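Local coordinates for protein Cys-Gly metallodipeptidase DUG1 (Saccharomyces cerevisiae, PDB 4G1P) that hydrolyses the Cys-Gly dipeptide as a zinc- or manganese-dependent peptidase and serves as the catalytic component of the complex that degrades glutathione in yeast, at residues D104-Q109 with M170-S175; P317-H322 with F345-V350; G323-F328 with K340-F345. All blocks are in the same frame, centred on the assembly; numbering follows the deposited sequence.

Contact 1 (D104-Q109 with M170-S175). With ZN (zinc ion), chain B; GLY (glycine), chain D.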
loop_
_atom_site.group_PDB
_atom_site.type_symbol
_atom_site.label_atom_id
_atom_site.label_comp_id
_atom_site.label_asym_id
_atom_site.label_seq_id
_atom_site.Cartn_x
_atom_site.Cartn_y
_atom_site.Cartn_z
ATOM N N ASP A 104 -19.899 3.586 -13.142
ATOM C CA ASP A 104 -18.608 3.080 -12.696
ATOM C C ASP A 104 -18.737 2.809 -11.216
ATOM O O ASP A 104 -19.718 3.228 -10.605
ATOM C CB ASP A 104 -17.465 4.064 -12.967
ATOM C CG ASP A 104 -17.651 5.400 -12.257
ATOM O OD1 ASP A 104 -18.692 6.065 -12.467
ATOM O OD2 ASP A 104 -16.750 5.797 -11.487
ATOM N N VAL A 105 -17.754 2.103 -10.654
ATOM C CA VAL A 105 -17.815 1.601 -9.279
ATOM C C VAL A 105 -16.437 1.553 -8.631
ATOM O O VAL A 105 -15.427 1.454 -9.315
ATOM C CB VAL A 105 -18.395 0.161 -9.231
ATOM C CG1 VAL A 105 -19.854 0.132 -9.677
ATOM C CG2 VAL A 105 -17.561 -0.794 -10.085
ATOM N N GLN A 106 -16.411 1.605 -7.304
ATOM C CA GLN A 106 -15.182 1.433 -6.532
ATOM C C GLN A 106 -14.530 0.068 -6.778
ATOM O O GLN A 106 -15.213 -0.894 -7.090
ATOM C CB GLN A 106 -15.483 1.599 -5.043
ATOM C CG GLN A 106 -15.770 3.027 -4.620
ATOM C CD GLN A 106 -14.518 3.876 -4.582
ATOM O OE1 GLN A 106 -13.521 3.486 -3.983
ATOM N NE2 GLN A 106 -14.556 5.038 -5.236
ATOM N N PRO A 107 -13.195 -0.016 -6.660
ATOM C CA PRO A 107 -12.556 -1.331 -6.773
ATOM C C PRO A 107 -13.037 -2.269 -5.675
ATOM O O PRO A 107 -13.513 -1.814 -4.632
ATOM C CB PRO A 107 -11.062 -1.025 -6.569
ATOM C CG PRO A 107 -11.013 0.327 -5.970
ATOM C CD PRO A 107 -12.206 1.059 -6.495
ATOM N N ALA A 108 -12.900 -3.568 -5.916
ATOM C CA ALA A 108 -13.277 -4.570 -4.942
ATOM C C ALA A 108 -12.588 -5.897 -5.222
ATOM O O ALA A 108 -12.422 -6.308 -6.374
ATOM C CB ALA A 108 -14.781 -4.750 -4.932
ATOM N N GLN A 109 -12.196 -6.564 -4.146
ATOM C CA GLN A 109 -11.622 -7.899 -4.219
ATOM C C GLN A 109 -12.126 -8.698 -3.047
ATOM O O GLN A 109 -12.307 -8.159 -1.951
ATOM C CB GLN A 109 -10.108 -7.843 -4.114
ATOM C CG GLN A 109 -9.393 -7.485 -5.383
ATOM C CD GLN A 109 -7.900 -7.562 -5.177
ATOM O OE1 GLN A 109 -7.428 -7.544 -4.037
ATOM N NE2 GLN A 109 -7.148 -7.675 -6.267
ATOM N N MET A 170 -17.341 8.102 -14.583
ATOM C CA MET A 170 -16.131 8.579 -13.931
ATOM C C MET A 170 -16.424 9.149 -12.550
ATOM O O MET A 170 -15.607 9.885 -11.998
ATOM C CB MET A 170 -15.423 9.641 -14.784
ATOM C CG MET A 170 -14.583 9.094 -15.937
ATOM S SD MET A 170 -13.200 8.065 -15.403
ATOM C CE MET A 170 -11.994 9.287 -14.931
ATOM N N GLU A 171 -17.581 8.819 -11.982
ATOM C CA GLU A 171 -17.958 9.434 -10.707
ATOM C C GLU A 171 -16.998 9.063 -9.584
ATOM O O GLU A 171 -16.682 9.892 -8.738
ATOM C CB GLU A 171 -19.392 9.089 -10.317
ATOM C CG GLU A 171 -20.051 10.079 -9.366
ATOM C CD GLU A 171 -19.932 9.692 -7.888
ATOM O OE1 GLU A 171 -19.252 8.687 -7.567
ATOM O OE2 GLU A 171 -20.528 10.406 -7.043
ATOM N N GLU A 172 -16.520 7.825 -9.594
ATOM C CA GLU A 172 -15.606 7.367 -8.553
ATOM C C GLU A 172 -14.168 7.809 -8.843
ATOM O O GLU A 172 -13.241 7.445 -8.121
ATOM C CB GLU A 172 -15.682 5.838 -8.393
ATOM C CG GLU A 172 -17.080 5.281 -8.142
ATOM C CD GLU A 172 -17.578 5.546 -6.723
ATOM O OE1 GLU A 172 -16.839 6.163 -5.927
ATOM O OE2 GLU A 172 -18.714 5.139 -6.400
ATOM N N SER A 173 -14.001 8.602 -9.895
ATOM C CA SER A 173 -12.690 9.055 -10.336
ATOM C C SER A 173 -12.717 10.541 -10.724
ATOM O O SER A 173 -12.145 10.948 -11.743
ATOM C CB SER A 173 -12.208 8.205 -11.518
ATOM O OG SER A 173 -12.231 6.821 -11.204
ATOM N N GLY A 174 -13.403 11.344 -9.912
ATOM C CA GLY A 174 -13.418 12.787 -10.094
ATOM C C GLY A 174 -14.437 13.363 -11.063
ATOM O O GLY A 174 -14.459 14.574 -11.256
ATOM N N SER A 175 -15.274 12.522 -11.670
ATOM C CA SER A 175 -16.277 12.984 -12.642
ATOM C C SER A 175 -15.657 13.865 -13.712
ATOM O O SER A 175 -16.214 14.894 -14.076
ATOM C CB SER A 175 -17.411 13.746 -11.951
ATOM O OG SER A 175 -18.126 12.904 -11.059
HETATM ZN ZN ZN B . -19.056 6.036 -4.561
HETATM N N GLY D . -19.664 8.016 -3.007
HETATM C CA GLY D . -19.333 8.376 -4.372
HETATM C C GLY D . -18.378 9.532 -4.253
HETATM O O GLY D . -18.735 10.680 -4.501
HETATM O O HOH W 1 -19.025 2.420 -6.063
#

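Contact 2 (P317-H322 with F345-V350). With CYS (cysteine), chain E.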
loop_
_atom_site.group_PDB
_atom_site.type_symbol
_atom_site.label_atom_id
_atom_site.label_comp_id
_atom_site.label_asym_id
_atom_site.label_seq_id
_atom_site.Cartn_x
_atom_site.Cartn_y
_atom_site.Cartn_z
ATOM N N PRO A 317 -16.761 20.992 8.335
ATOM C CA PRO A 317 -15.825 20.264 7.472
ATOM C C PRO A 317 -15.191 19.083 8.184
ATOM O O PRO A 317 -15.286 18.971 9.406
ATOM C CB PRO A 317 -14.758 21.315 7.132
ATOM C CG PRO A 317 -14.848 22.316 8.215
ATOM C CD PRO A 317 -16.287 22.348 8.652
ATOM N N SER A 318 -14.568 18.192 7.423
ATOM C CA SER A 318 -13.812 17.093 8.020
ATOM C C SER A 318 -12.558 16.807 7.207
ATOM O O SER A 318 -12.475 17.164 6.031
ATOM C CB SER A 318 -14.671 15.836 8.138
ATOM O OG SER A 318 -15.153 15.441 6.870
ATOM N N LEU A 319 -11.568 16.190 7.844
ATOM C CA LEU A 319 -10.328 15.838 7.159
ATOM C C LEU A 319 -10.049 14.380 7.453
ATOM O O LEU A 319 -9.994 13.972 8.611
ATOM C CB LEU A 319 -9.171 16.725 7.620
ATOM C CG LEU A 319 -7.917 16.839 6.739
ATOM C CD1 LEU A 319 -7.081 18.049 7.139
ATOM C CD2 LEU A 319 -7.053 15.589 6.802
ATOM N N SER A 320 -9.908 13.591 6.398
ATOM C CA SER A 320 -9.654 12.169 6.555
ATOM C C SER A 320 -8.314 11.789 5.942
ATOM O O SER A 320 -7.870 12.384 4.951
ATOM C CB SER A 320 -10.774 11.351 5.911
ATOM O OG SER A 320 -11.877 11.204 6.792
ATOM N N ILE A 321 -7.661 10.792 6.524
ATOM C CA ILE A 321 -6.370 10.369 5.987
ATOM C C ILE A 321 -6.457 8.939 5.449
ATOM O O ILE A 321 -6.736 8.006 6.190
ATOM C CB ILE A 321 -5.242 10.579 7.014
ATOM C CG1 ILE A 321 -5.005 12.077 7.178
ATOM C CG2 ILE A 321 -3.955 9.907 6.556
ATOM C CD1 ILE A 321 -4.020 12.428 8.240
ATOM N N HIS A 322 -6.223 8.790 4.148
ATOM C CA HIS A 322 -6.563 7.569 3.433
ATOM C C HIS A 322 -5.476 6.514 3.325
ATOM O O HIS A 322 -5.772 5.325 3.251
ATOM C CB HIS A 322 -7.047 7.936 2.047
ATOM C CG HIS A 322 -8.131 8.954 2.068
ATOM N ND1 HIS A 322 -9.378 8.694 2.593
ATOM C CD2 HIS A 322 -8.149 10.248 1.671
ATOM C CE1 HIS A 322 -10.126 9.774 2.492
ATOM N NE2 HIS A 322 -9.404 10.732 1.938
ATOM N N PHE A 345 -5.004 12.405 1.491
ATOM C CA PHE A 345 -5.980 12.961 2.436
ATOM C C PHE A 345 -6.998 13.886 1.748
ATOM O O PHE A 345 -6.690 14.594 0.781
ATOM C CB PHE A 345 -5.278 13.696 3.589
ATOM C CG PHE A 345 -4.583 14.957 3.166
ATOM C CD1 PHE A 345 -3.335 14.913 2.575
ATOM C CD2 PHE A 345 -5.175 16.188 3.359
ATOM C CE1 PHE A 345 -2.692 16.072 2.189
ATOM C CE2 PHE A 345 -4.539 17.353 2.967
ATOM C CZ PHE A 345 -3.295 17.293 2.386
ATOM N N SER A 346 -8.221 13.879 2.246
ATOM C CA SER A 346 -9.244 14.746 1.672
ATOM C C SER A 346 -9.987 15.576 2.720
ATOM O O SER A 346 -10.046 15.222 3.912
ATOM C CB SER A 346 -10.224 13.936 0.833
ATOM O OG SER A 346 -10.769 12.891 1.604
ATOM N N ILE A 347 -10.535 16.696 2.263
ATOM C CA ILE A 347 -11.342 17.547 3.114
ATOM C C ILE A 347 -12.767 17.634 2.575
ATOM O O ILE A 347 -12.990 17.903 1.388
ATOM C CB ILE A 347 -10.740 18.951 3.237
ATOM C CG1 ILE A 347 -9.303 18.869 3.797
ATOM C CG2 ILE A 347 -11.617 19.813 4.119
ATOM C CD1 ILE A 347 -8.552 20.203 3.847
ATOM N N ARG A 348 -13.731 17.368 3.446
ATOM C CA ARG A 348 -15.132 17.560 3.100
ATOM C C ARG A 348 -15.492 19.021 3.298
ATOM O O ARG A 348 -15.402 19.546 4.401
ATOM C CB ARG A 348 -16.022 16.662 3.956
ATOM C CG ARG A 348 -15.814 15.164 3.704
ATOM C CD ARG A 348 -16.325 14.723 2.343
ATOM N NE ARG A 348 -15.896 13.364 2.040
ATOM C CZ ARG A 348 -16.282 12.653 0.979
ATOM N NH1 ARG A 348 -17.159 13.144 0.103
ATOM N NH2 ARG A 348 -15.800 11.424 0.812
ATOM N N THR A 349 -15.879 19.690 2.223
ATOM C CA THR A 349 -16.156 21.116 2.316
ATOM C C THR A 349 -17.625 21.430 2.604
ATOM O O THR A 349 -18.526 20.683 2.236
ATOM C CB THR A 349 -15.710 21.847 1.055
ATOM O OG1 THR A 349 -16.533 21.440 -0.033
ATOM C CG2 THR A 349 -14.263 21.499 0.730
ATOM N N VAL A 350 -17.843 22.547 3.283
ATOM C CA VAL A 350 -19.171 23.018 3.620
ATOM C C VAL A 350 -19.235 24.482 3.239
ATOM O O VAL A 350 -18.208 25.082 2.918
ATOM C CB VAL A 350 -19.408 22.904 5.120
ATOM C CG1 VAL A 350 -19.323 21.444 5.565
ATOM C CG2 VAL A 350 -18.408 23.766 5.864
HETATM N N CYS E . -17.156 9.213 -3.844
HETATM C CA CYS E . -16.201 10.204 -3.388
HETATM C C CYS E . -16.689 10.792 -2.062
HETATM O O CYS E . -17.813 11.284 -1.963
HETATM C CB CYS E . -15.989 11.283 -4.453
HETATM S SG CYS E . -14.796 12.512 -4.019
#

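Contact 3 (G323-F328 with K340-F345)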
loop_
_atom_site.group_PDB
_atom_site.type_symbol
_atom_site.label_atom_id
_atom_site.label_comp_id
_atom_site.label_asym_id
_atom_site.label_seq_id
_atom_site.Cartn_x
_atom_site.Cartn_y
_atom_site.Cartn_z
ATOM N N GLY A 323 -4.221 6.928 3.296
ATOM C CA GLY A 323 -3.160 5.965 3.091
ATOM C C GLY A 323 -1.978 6.559 2.367
ATOM O O GLY A 323 -1.995 7.730 1.958
ATOM N N VAL A 324 -0.946 5.741 2.211
ATOM C CA VAL A 324 0.298 6.174 1.602
ATOM C C VAL A 324 0.572 5.378 0.340
ATOM O O VAL A 324 0.456 4.153 0.339
ATOM C CB VAL A 324 1.488 5.992 2.569
ATOM C CG1 VAL A 324 2.746 6.487 1.930
ATOM C CG2 VAL A 324 1.246 6.739 3.838
ATOM N N GLU A 325 0.922 6.082 -0.731
ATOM C CA GLU A 325 1.359 5.449 -1.966
ATOM C C GLU A 325 2.892 5.517 -2.112
ATOM O O GLU A 325 3.498 6.566 -1.882
ATOM C CB GLU A 325 0.686 6.140 -3.155
ATOM C CG GLU A 325 1.165 5.688 -4.528
ATOM C CD GLU A 325 0.689 6.621 -5.636
ATOM O OE1 GLU A 325 -0.305 7.343 -5.410
ATOM O OE2 GLU A 325 1.308 6.645 -6.725
ATOM N N GLY A 326 3.516 4.403 -2.490
ATOM C CA GLY A 326 4.935 4.408 -2.828
ATOM C C GLY A 326 5.831 3.783 -1.773
ATOM O O GLY A 326 7.060 3.763 -1.912
ATOM N N ALA A 327 5.219 3.279 -0.708
ATOM C CA ALA A 327 5.970 2.649 0.367
ATOM C C ALA A 327 5.651 1.166 0.443
ATOM O O ALA A 327 5.216 0.555 -0.542
ATOM C CB ALA A 327 5.684 3.326 1.693
ATOM N N PHE A 328 5.865 0.582 1.608
ATOM C CA PHE A 328 5.658 -0.849 1.755
ATOM C C PHE A 328 4.319 -1.138 2.434
ATOM O O PHE A 328 4.102 -0.750 3.583
ATOM C CB PHE A 328 6.820 -1.489 2.518
ATOM C CG PHE A 328 6.532 -2.867 2.990
ATOM C CD1 PHE A 328 6.385 -3.907 2.085
ATOM C CD2 PHE A 328 6.398 -3.136 4.348
ATOM C CE1 PHE A 328 6.117 -5.210 2.535
ATOM C CE2 PHE A 328 6.124 -4.433 4.804
ATOM C CZ PHE A 328 5.986 -5.468 3.894
ATOM N N LYS A 340 10.135 7.811 -2.850
ATOM C CA LYS A 340 9.137 8.823 -3.173
ATOM C C LYS A 340 7.739 8.365 -2.764
ATOM O O LYS A 340 7.183 7.427 -3.339
ATOM C CB LYS A 340 9.201 9.146 -4.665
ATOM C CG LYS A 340 8.261 10.241 -5.148
ATOM C CD LYS A 340 8.511 10.505 -6.636
ATOM C CE LYS A 340 7.574 11.554 -7.185
ATOM N NZ LYS A 340 7.954 11.990 -8.560
ATOM N N VAL A 341 7.186 9.043 -1.762
ATOM C CA VAL A 341 5.905 8.686 -1.171
ATOM C C VAL A 341 4.803 9.747 -1.377
ATOM O O VAL A 341 5.076 10.941 -1.473
ATOM C CB VAL A 341 6.064 8.437 0.328
ATOM C CG1 VAL A 341 6.784 7.141 0.568
ATOM C CG2 VAL A 341 6.811 9.575 0.969
ATOM N N PHE A 342 3.555 9.301 -1.436
ATOM C CA PHE A 342 2.426 10.198 -1.645
ATOM C C PHE A 342 1.445 9.964 -0.514
ATOM O O PHE A 342 0.870 8.876 -0.405
ATOM C CB PHE A 342 1.711 9.912 -2.970
ATOM C CG PHE A 342 2.614 9.877 -4.173
ATOM C CD1 PHE A 342 3.501 8.817 -4.379
ATOM C CD2 PHE A 342 2.538 10.870 -5.137
ATOM C CE1 PHE A 342 4.319 8.772 -5.501
ATOM C CE2 PHE A 342 3.356 10.828 -6.269
ATOM C CZ PHE A 342 4.244 9.779 -6.447
ATOM N N GLY A 343 1.259 10.971 0.334
ATOM C CA GLY A 343 0.274 10.886 1.398
ATOM C C GLY A 343 -1.098 11.319 0.901
ATOM O O GLY A 343 -1.237 12.395 0.315
ATOM N N LYS A 344 -2.104 10.477 1.126
ATOM C CA LYS A 344 -3.451 10.743 0.628
ATOM C C LYS A 344 -4.380 11.260 1.733
ATOM O O LYS A 344 -4.516 10.644 2.792
ATOM C CB LYS A 344 -4.034 9.479 -0.012
ATOM C CG LYS A 344 -3.136 8.849 -1.083
ATOM C CD LYS A 344 -2.984 9.770 -2.277
ATOM C CE LYS A 344 -2.058 9.202 -3.327
ATOM N NZ LYS A 344 -2.522 7.902 -3.825
ATOM N N PHE A 345 -5.004 12.405 1.491
ATOM C CA PHE A 345 -5.980 12.961 2.436
ATOM C C PHE A 345 -6.998 13.886 1.748
ATOM O O PHE A 345 -6.690 14.594 0.781
ATOM C CB PHE A 345 -5.278 13.696 3.589
ATOM C CG PHE A 345 -4.583 14.957 3.166
ATOM C CD1 PHE A 345 -3.335 14.913 2.575
ATOM C CD2 PHE A 345 -5.175 16.188 3.359
ATOM C CE1 PHE A 345 -2.692 16.072 2.189
ATOM C CE2 PHE A 345 -4.539 17.353 2.967
ATOM C CZ PHE A 345 -3.295 17.293 2.386
HETATM O O HOH W 2 9.471 4.960 -3.265
#

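Contact 1 (D104-Q109 with M170-S175)
Two successive backbone N-H groups point into one carboxylate, and they belong to the glutamate pair of the active site: Glu-171 N donates a hydrogen bond to Asp-104 OD1 at 3.0 Å, and Glu-172 N to Asp-104 OD2 at 2.8 Å. The second bond is the straighter, 160° at the hydrogen, and uses the syn lone pair of OD2; the first meets OD1 on its syn side, tilted out of the carboxylate plane. Asp-104, probably an active-site residue as in relatives, presents the fork with CG between its own backbone N and carbonyl carbon (chi1 60°), and OD2 has a further partner in Ser-33. The carboxylate thereby fixes the backbone turn from which Glu-171 and Glu-172 reach into the site. The two loops leave neighbouring parallel strands, 96-102 and 162-168, at the C-terminal edge of the catalytic alpha/beta sheet, where M20 peptidases carry their paired metals. Glu-172, its chain bent at chi2, holds one zinc ion through OE2 at 2.1 Å and, at a longer 2.6 Å, through OE1; Asp-137 and His-450 bind the same metal. Gln-106 steadies this ligand from the second shell. Its NE2 donates to Glu-172 OE1 at 2.6 Å, coming from above the carboxylate plane, with the amide and carboxylate turned 74° apart. A water donates to Glu-172 OE2 and accepts from Gln-106 N, tying the other oxygen to the same residue. Glu-171, probably the proton acceptor as in related M20 enzymes, turns its carboxylate to the bound Gly-Cys dipeptide, with Glu-171 OE2 3.1 Å from the glycine's peptide carbonyl O, while the glycine N, the dipeptide's amino end, lies 2.6 Å from the zinc ion. Lys-334 of the second subunit packs on Gln-106 and Pro-107.

Contact 2 (P317-H322 with F345-V350)
Ser-346 sets OG between its backbone N and carbonyl carbon (chi1 55°), while His-322 swings CG anti to its carbonyl carbon (chi1 -52°), and the two side chains meet in a hydrogen bond of 2.6 Å between His-322 NE2 and Ser-346 OG. The hydroxyl lies at the edge of the imidazole, near its plane; Tyr-220 lies almost parallel to the ring, and ND1 bonds Val-336 O of the second subunit. The two strands run antiparallel. Ser-320 N reaches Ser-346 O at 3.0 Å, nearly along the C=O axis, and Ser-346 N returns to Ser-320 O at 3.1 Å. This is part of the lid domain's sheet, and its two faces differ sharply. On one, Leu-319, Ile-321, Phe-345 and Ile-347 pack together, Leu-319 CG lying 3.8 Å from Ile-347 CG1 and Leu-319 CD2 4.0 Å from Phe-345 CD2, with helix 355-371 packed against Phe-345 and Ile-347. The other carries Ser-318, Ser-320, Ser-346 and Arg-348 and looks to the substrate pocket and the partner subunit, whose Glu-243 bonds Ser-320 OG. Arg-348 passes its CG 3.2 Å from Ser-318 OG, then bends at chi2 and turns the guanidinium edge to the cysteine of the bound Gly-Cys dipeptide, donating from NH1 to the cysteine O at 2.9 Å and 168°. Arg-348 NH2 bonds Ser-234 OG of the second subunit. An alanine here would probably leave the dipeptide's C-terminal carboxylate oxygen without its cationic donor and Ser-234 of the second subunit without this partner.

Contact 3 (G323-F328 with K340-F345)
The strands 323-325 and 340-345 run antiparallel, 150° between their directions and 4.6 Å apart at closest, with Glu-325 and Phe-342 exchanging both backbone bonds: Glu-325 N to Phe-342 O and Phe-342 N to Glu-325 O, each 2.8 Å. Lys-344 N adds a bond to Gly-323 O. On the face that carries Glu-325, Phe-342 and Lys-344, Glu-325 sends out an extended chain, CG anti to the backbone N (chi1 173°), and lays its carboxylate flat over Phe-342. The planes are 16° apart, and OE2 sits 3.8 Å above the ring, displaced toward its rim. The other oxygen, Glu-325 OE1, takes a salt bridge from Lys-344 NZ at 2.8 Å through its anti lone pair. Lys-344 reaches it by bending at chi2 and chi4, and its NZ also bonds Gly-332 O of the second subunit, so the ammonium is shared between the strand pair and the dimer partner. On the opposite face Val-324 CG1 packs 4.2 Å from Val-341 CB, and both valines rest on Met-245 of helix 244-252. Beyond Glu-325 the chain turns off at Gly-326, where a CB would point at the other strand and run into Lys-340 O. Strands 318-325 and 340-349 thus form an antiparallel pair of the lid-domain sheet, joined by a long connection that meets the second subunit, consistent with the dimerisation role of this domain in the M20 family.

Contacts 2 and 3 are two halves of one strand pair, 318-325 with 340-349; they share Phe-345, and their centres lie about 17 Å apart. The seam is a probable hydrogen bond from His-322 N to Lys-344 O at 2.9 Å. Contact 1 lies in the loops at the end of the catalytic sheet, its centre about 18 Å from that of contact 2, and the nearest atoms of the two stay about 8 Å apart. The bound dipeptide bridges this gap, its glycine at contact 1 and its cysteine carboxylate at Arg-348 of the lid. Contact 3 stands farther off: the side chain of Lys-344 is about 12 Å from the cysteine. All three touch the second subunit.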